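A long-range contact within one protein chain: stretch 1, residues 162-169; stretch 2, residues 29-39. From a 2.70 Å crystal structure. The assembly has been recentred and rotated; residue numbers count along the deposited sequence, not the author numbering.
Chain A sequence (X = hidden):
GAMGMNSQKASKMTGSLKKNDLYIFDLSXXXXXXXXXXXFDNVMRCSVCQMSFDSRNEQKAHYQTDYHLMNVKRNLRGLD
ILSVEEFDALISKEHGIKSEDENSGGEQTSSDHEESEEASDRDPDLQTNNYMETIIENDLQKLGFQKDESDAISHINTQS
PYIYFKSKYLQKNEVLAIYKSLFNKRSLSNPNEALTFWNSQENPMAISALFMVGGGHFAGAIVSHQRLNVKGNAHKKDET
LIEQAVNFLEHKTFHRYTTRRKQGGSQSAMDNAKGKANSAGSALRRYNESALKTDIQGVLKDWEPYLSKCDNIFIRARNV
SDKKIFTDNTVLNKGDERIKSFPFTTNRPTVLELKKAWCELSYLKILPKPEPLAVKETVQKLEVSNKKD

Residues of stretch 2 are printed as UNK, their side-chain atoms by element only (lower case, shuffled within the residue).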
ATOM      1  N   TYR A 162       2.110 -16.458  -0.170  1.00112.32           N
ATOM      2  CA  TYR A 162       3.077 -15.883  -1.097  1.00 96.86           C
ATOM      3  C   TYR A 162       2.932 -16.439  -2.506  1.00101.23           C
ATOM      4  O   TYR A 162       2.309 -17.473  -2.755  1.00104.11           O
ATOM      5  CB  TYR A 162       4.514 -16.149  -0.657  1.00 89.85           C
ATOM      6  CG  TYR A 162       4.938 -15.602   0.670  1.00 91.09           C
ATOM      7  CD1 TYR A 162       4.894 -14.237   0.930  1.00 85.29           C
ATOM      8  CD2 TYR A 162       5.463 -16.451   1.646  1.00 92.89           C
ATOM      9  CE1 TYR A 162       5.316 -13.737   2.141  1.00 86.16           C
ATOM     10  CE2 TYR A 162       5.890 -15.965   2.850  1.00 92.75           C
ATOM     11  CZ  TYR A 162       5.813 -14.610   3.098  1.00 96.65           C
ATOM     12  OH  TYR A 162       6.230 -14.130   4.315  1.00107.57           O
ATOM     13  N   ILE A 163       3.585 -15.728  -3.417  1.00101.46           N
ATOM     14  CA  ILE A 163       3.854 -16.161  -4.778  1.00101.89           C
ATOM     15  C   ILE A 163       5.365 -16.091  -4.957  1.00108.44           C
ATOM     16  O   ILE A 163       6.012 -15.199  -4.391  1.00106.01           O
ATOM     17  CB  ILE A 163       3.092 -15.273  -5.788  1.00 95.39           C
ATOM     18  CG1 ILE A 163       1.623 -15.693  -5.844  1.00 96.53           C
ATOM     19  CG2 ILE A 163       3.726 -15.286  -7.162  1.00 88.89           C
ATOM     20  CD1 ILE A 163       0.819 -14.956  -6.874  1.00 99.50           C
ATOM     21  N   TYR A 164       5.934 -17.059  -5.691  1.00111.88           N
ATOM     22  CA  TYR A 164       7.382 -17.259  -5.751  1.00103.64           C
ATOM     23  C   TYR A 164       7.919 -17.087  -7.164  1.00102.55           C
ATOM     24  O   TYR A 164       7.259 -17.459  -8.143  1.00103.47           O
ATOM     25  CB  TYR A 164       7.774 -18.645  -5.249  1.00 99.94           C
ATOM     26  CG  TYR A 164       7.225 -18.979  -3.888  1.00103.73           C
ATOM     27  CD1 TYR A 164       7.863 -18.545  -2.741  1.00104.13           C
ATOM     28  CD2 TYR A 164       6.067 -19.734  -3.750  1.00108.64           C
ATOM     29  CE1 TYR A 164       7.366 -18.843  -1.487  1.00110.34           C
ATOM     30  CE2 TYR A 164       5.565 -20.042  -2.501  1.00116.94           C
ATOM     31  CZ  TYR A 164       6.219 -19.588  -1.367  1.00114.26           C
ATOM     32  OH  TYR A 164       5.731 -19.882  -0.113  1.00113.92           O
ATOM     33  N   PHE A 165       9.128 -16.534  -7.253  1.00102.66           N
ATOM     34  CA  PHE A 165       9.885 -16.466  -8.496  1.00114.55           C
ATOM     35  C   PHE A 165      11.288 -17.040  -8.285  1.00126.86           C
ATOM     36  O   PHE A 165      11.787 -17.134  -7.156  1.00126.94           O
ATOM     37  CB  PHE A 165       9.981 -15.024  -9.025  1.00102.85           C
ATOM     38  CG  PHE A 165       8.652 -14.381  -9.263  1.00103.39           C
ATOM     39  CD1 PHE A 165       8.012 -13.679  -8.244  1.00 99.98           C
ATOM     40  CD2 PHE A 165       8.029 -14.481 -10.498  1.00108.70           C
ATOM     41  CE1 PHE A 165       6.773 -13.085  -8.454  1.00 88.79           C
ATOM     42  CE2 PHE A 165       6.781 -13.891 -10.716  1.00106.52           C
ATOM     43  CZ  PHE A 165       6.158 -13.187  -9.688  1.00 88.07           C
ATOM     44  N   LYS A 166      11.934 -17.421  -9.391  1.00123.03           N
ATOM     45  CA  LYS A 166      13.297 -17.937  -9.356  1.00129.39           C
ATOM     46  C   LYS A 166      14.232 -17.031 -10.155  1.00132.65           C
ATOM     47  O   LYS A 166      13.800 -16.375 -11.112  1.00126.52           O
ATOM     48  CB  LYS A 166      13.362 -19.370  -9.907  1.00131.85           C
ATOM     49  CG  LYS A 166      12.254 -20.298  -9.409  1.00126.72           C
ATOM     50  CD  LYS A 166      12.581 -21.739  -9.744  1.00121.29           C
ATOM     51  CE  LYS A 166      11.453 -22.450 -10.487  1.00125.82           C
ATOM     52  NZ  LYS A 166      11.971 -23.663 -11.252  1.00136.55           N
ATOM     53  N   SER A 167      15.525 -17.015  -9.764  1.00137.41           N
ATOM     54  CA  SER A 167      16.533 -16.151 -10.391  1.00136.37           C
ATOM     55  C   SER A 167      17.972 -16.360  -9.903  1.00152.25           C
ATOM     56  O   SER A 167      18.736 -17.094 -10.544  1.00162.31           O
ATOM     57  CB  SER A 167      16.150 -14.681 -10.198  1.00121.71           C
ATOM     58  OG  SER A 167      15.752 -14.472  -8.866  1.00123.36           O
ATOM     59  N   LYS A 168      18.363 -15.700  -8.795  1.00156.75           N
ATOM     60  CA  LYS A 168      19.766 -15.567  -8.361  1.00157.55           C
ATOM     61  C   LYS A 168      19.964 -16.145  -6.962  1.00157.32           C
ATOM     62  O   LYS A 168      19.678 -15.475  -5.967  1.00152.23           O
ATOM     63  CB  LYS A 168      20.211 -14.100  -8.386  1.00148.26           C
ATOM     64  CG  LYS A 168      20.129 -13.489  -9.769  1.00148.22           C
ATOM     65  CD  LYS A 168      20.885 -12.190  -9.892  1.00143.10           C
ATOM     66  CE  LYS A 168      21.116 -11.872 -11.369  1.00140.77           C
ATOM     67  NZ  LYS A 168      19.848 -11.707 -12.103  1.00134.90           N
ATOM     68  N   TYR A 169      20.492 -17.369  -6.889  1.00160.72           N
ATOM     69  CA  TYR A 169      20.795 -18.035  -5.618  1.00154.73           C
ATOM     70  C   TYR A 169      21.888 -17.295  -4.843  1.00145.56           C
ATOM     71  O   TYR A 169      22.780 -17.907  -4.236  1.00138.57           O
ATOM     72  CB  TYR A 169      21.236 -19.481  -5.867  1.00168.61           C
ATOM     73  CG  TYR A 169      20.383 -20.566  -5.230  1.00170.93           C
ATOM     74  CD1 TYR A 169      20.587 -20.953  -3.903  1.00166.04           C
ATOM     75  CD2 TYR A 169      19.404 -21.236  -5.971  1.00169.65           C
ATOM     76  CE1 TYR A 169      19.821 -21.958  -3.325  1.00167.18           C
ATOM     77  CE2 TYR A 169      18.637 -22.242  -5.405  1.00168.52           C
ATOM     78  CZ  TYR A 169      18.848 -22.599  -4.085  1.00172.27           C
ATOM     79  OH  TYR A 169      18.081 -23.597  -3.530  1.00176.46           O
ATOM     80  N   UNK A  29      15.367  -3.454 -14.605  1.00121.31           N
ATOM     81  CA  UNK A  29      14.927  -4.297 -15.711  1.00125.68           C
ATOM     82  C   UNK A  29      15.647  -5.642 -15.709  1.00126.75           C
ATOM     83  O   UNK A  29      15.053  -6.657 -16.094  1.00120.20           O
ATOM     84  c   UNK A  29      14.240  -4.074 -18.188  1.00148.82           C
ATOM     85  o   UNK A  29      15.821  -3.093 -19.692  1.00160.72           O
ATOM     86  c   UNK A  29      14.663  -3.542 -19.558  1.00157.09           C
ATOM     87  o   UNK A  29      13.838  -3.575 -20.502  1.00156.46           O
ATOM     88  c   UNK A  29      15.137  -3.575 -17.047  1.00141.29           C
ATOM     89  N   UNK A  30      16.913  -5.671 -15.270  1.00134.23           N
ATOM     90  CA  UNK A  30      17.650  -6.931 -15.196  1.00137.82           C
ATOM     91  C   UNK A  30      16.963  -7.904 -14.251  1.00125.75           C
ATOM     92  O   UNK A  30      16.694  -9.055 -14.606  1.00128.65           O
ATOM     93  c   UNK A  30      19.093  -6.682 -14.742  1.00151.04           C
ATOM     94  n   UNK A  30      22.417  -8.174 -14.601  1.00172.53           N
ATOM     95  c   UNK A  30      20.027  -7.883 -14.970  1.00163.70           C
ATOM     96  c   UNK A  30      21.239  -7.903 -14.040  1.00171.70           C
ATOM     97  o   UNK A  30      21.113  -7.684 -12.835  1.00176.03           O
ATOM     98  N   UNK A  31      16.658  -7.451 -13.040  1.00123.62           N
ATOM     99  CA  UNK A  31      15.989  -8.317 -12.079  1.00121.58           C
ATOM    100  C   UNK A  31      14.577  -8.684 -12.542  1.00120.32           C
ATOM    101  O   UNK A  31      14.134  -9.821 -12.349  1.00123.47           O
ATOM    102  c   UNK A  31      15.978  -7.634 -10.714  1.00116.91           C
ATOM    103  c   UNK A  31      15.744  -9.773  -9.484  1.00128.30           C
ATOM    104  c   UNK A  31      15.490  -7.622  -8.267  1.00122.06           C
ATOM    105  c   UNK A  31      15.256  -8.349  -9.579  1.00122.79           C
ATOM    106  N   UNK A  32      13.867  -7.747 -13.180  1.00111.04           N
ATOM    107  CA  UNK A  32      12.500  -8.011 -13.630  1.00106.71           C
ATOM    108  C   UNK A  32      12.461  -9.126 -14.668  1.00116.47           C
ATOM    109  O   UNK A  32      11.782 -10.143 -14.485  1.00108.11           O
ATOM    110  c   UNK A  32      10.073  -5.086 -14.182  1.00 98.86           C
ATOM    111  c   UNK A  32      11.892  -6.733 -14.206  1.00100.20           C
ATOM    112  c   UNK A  32      10.401  -6.539 -13.991  1.00 96.41           C
ATOM    113  c   UNK A  32      10.064  -6.947 -12.589  1.00 98.50           C
ATOM    114  N   UNK A  33      13.191  -8.940 -15.775  1.00129.04           N
ATOM    115  CA  UNK A  33      13.207  -9.890 -16.883  1.00127.94           C
ATOM    116  C   UNK A  33      13.787 -11.243 -16.497  1.00123.09           C
ATOM    117  O   UNK A  33      13.653 -12.195 -17.276  1.00123.72           O
ATOM    118  c   UNK A  33      14.001  -9.319 -18.064  1.00131.83           C
ATOM    119  n   UNK A  33      13.623  -8.205 -20.174  1.00142.57           N
ATOM    120  o   UNK A  33      12.153  -7.844 -18.513  1.00137.86           O
ATOM    121  c   UNK A  33      13.177  -8.388 -18.938  1.00137.71           C
ATOM    122  N   UNK A  34      14.429 -11.354 -15.333  1.00117.04           N
ATOM    123  CA  UNK A  34      14.888 -12.652 -14.855  1.00125.15           C
ATOM    124  C   UNK A  34      13.808 -13.408 -14.085  1.00119.83           C
ATOM    125  O   UNK A  34      13.791 -14.641 -14.133  1.00116.65           O
ATOM    126  c   UNK A  34      16.155 -12.496 -13.987  1.00134.36           C
ATOM    127  o   UNK A  34      15.877 -12.214 -12.618  1.00128.77           O
ATOM    128  N   UNK A  35      12.895 -12.702 -13.406  1.00117.17           N
ATOM    129  CA  UNK A  35      11.848 -13.339 -12.606  1.00105.41           C
ATOM    130  C   UNK A  35      11.075 -14.390 -13.401  1.00114.93           C
ATOM    131  O   UNK A  35      10.594 -14.123 -14.508  1.00120.83           O
ATOM    132  c   UNK A  35      10.306 -10.513 -10.394  1.00 99.28           C
ATOM    133  c   UNK A  35      10.884 -12.277 -12.087  1.00104.75           C
ATOM    134  c   UNK A  35      11.442 -11.289 -11.064  1.00113.20           C
ATOM    135  c   UNK A  35      12.330 -11.987 -10.015  1.00115.87           C
ATOM    136  N   UNK A  36      10.950 -15.587 -12.820  1.00114.11           N
ATOM    137  CA  UNK A  36      10.254 -16.712 -13.435  1.00116.55           C
ATOM    138  C   UNK A  36       9.316 -17.328 -12.407  1.00121.88           C
ATOM    139  O   UNK A  36       9.758 -17.715 -11.318  1.00123.13           O
ATOM    140  c   UNK A  36      12.043 -16.745 -16.113  1.00126.75           C
ATOM    141  c   UNK A  36      13.278 -16.647 -17.008  1.00138.06           C
ATOM    142  c   UNK A  36      12.432 -17.279 -14.740  1.00123.46           C
ATOM    143  n   UNK A  36      12.961 -16.392 -18.443  1.00140.07           N
ATOM    144  c   UNK A  36      11.236 -17.783 -13.940  1.00122.47           C
ATOM    145  N   UNK A  37       8.030 -17.440 -12.757  1.00122.10           N
ATOM    146  CA  UNK A  37       7.010 -17.844 -11.794  1.00114.93           C
ATOM    147  C   UNK A  37       7.047 -19.343 -11.516  1.00118.28           C
ATOM    148  O   UNK A  37       7.025 -20.158 -12.444  1.00114.63           O
ATOM    149  c   UNK A  37       4.562 -18.014 -11.327  1.00106.45           C
ATOM    150  c   UNK A  37       5.621 -17.470 -12.294  1.00109.01           C
ATOM    151  c   UNK A  37       3.225 -18.255 -12.002  1.00104.87           C
ATOM    152  c   UNK A  37       4.433 -17.104 -10.102  1.00 96.72           C
ATOM    153  N   UNK A  38       7.048 -19.701 -10.234  1.00124.40           N
ATOM    154  CA  UNK A  38       6.974 -21.095  -9.816  1.00138.22           C
ATOM    155  C   UNK A  38       5.553 -21.682  -9.797  1.00146.61           C
ATOM    156  O   UNK A  38       4.625 -21.059  -9.291  1.00150.17           O
ATOM    157  c   UNK A  38       7.585 -21.243  -8.436  1.00150.20           C
ATOM    158  c   UNK A  38       7.408 -22.625  -7.873  1.00178.12           C
ATOM    159 se   UNK A  38       8.483 -22.898  -6.295  1.00204.22          SE
ATOM    160  c   UNK A  38      10.185 -22.228  -6.965  1.00206.43           C
ATOM    161  N   UNK A  39       5.395 -22.887 -10.340  1.00153.76           N
ATOM    162  CA  UNK A  39       4.125 -23.613 -10.275  1.00157.18           C
ATOM    163  C   UNK A  39       4.352 -25.118 -10.115  1.00163.07           C
ATOM    164  O   UNK A  39       5.040 -25.569  -9.195  1.00162.01           O
ATOM    165  c   UNK A  39       3.282 -23.347 -11.527  1.00160.74           C
ATOM    166  o   UNK A  39       2.068 -24.082 -11.501  1.00163.67           O
TER

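Position 29 has three side-chain carbons, the third carrying two oxygens. This is a carboxylate on a two-carbon stem, out of reach of stretch 1: Glu29. Position 30 also has three carbons, but the last carries one oxygen and one nitrogen, so it is Gln30. Its end comes nearer to stretch 1 than its base does, and OE1 lies 4.3 Å from NZ of Lys168, too far for a hydrogen bond.

Position 31 has four carbons, forked at the second: Leu31. It is buried but makes no close contact with stretch 1. Position 32 has the same four-carbon fork and is out of reach: Leu32. Position 33 has two carbons, the second bearing one oxygen and one nitrogen. This short amide is Asn33, also out of reach.

Position 34 has one carbon and one oxygen, and CB points toward stretch 1. It is Ser34. Its OG donates to O of Leu31 at 3.0 Å, back into the helix, and packs against CB of Ser167 at 3.5 Å.

Position 35 has four carbons forked at the second, with CB 3.9 Å from CD2 of Phe165. It is Leu35, and its CD1 lies over one face of the Phe165 ring. Position 36 has four carbons in a row ending in nitrogen: Lys36. The end of this chain leads away from stretch 1. Its closest contacts there are made by the backbone. Position 37 has four carbons, forked at the second, with one tip carbon near CG2 of Ile163 and CE2 of Phe165. It is Leu37. The tip carbon is CD1, 3.5 Å from CG2 of Ile163 and 4.0 Å from CE2 of Phe165.

Position 38 has two carbons, a selenium and a last carbon, unbranched. Its CB is 4.1 Å from CB of Tyr164, and its last carbon is 3.7 Å from CD of Lys166. This is selenomethionine, Met38, and that last carbon is CE. SE lies obliquely 5.4 Å from the centroid of the Tyr164 ring. Position 39 has one carbon and one oxygen, and CB points away: Ser39.

The contact works through a short antiparallel pairing that follows the helix. N of Met38 donates to O of Tyr164 at 3.1 Å, almost straight. N of Lys166 donates to O of Lys36 at 2.9 Å. The return bond, from N of Lys36 to O of Lys166, is weak at 3.4 Å. Between these bonds, CA of Phe165 comes within 3.1 Å of O of Lys36, a CA-H...O contact. Phe165 and Leu37 share one face of the pairing, where their side chains pack together. Together the two stretches bury 637 Å².

Stretch 2 (29-39) EQLLNSLKLMS
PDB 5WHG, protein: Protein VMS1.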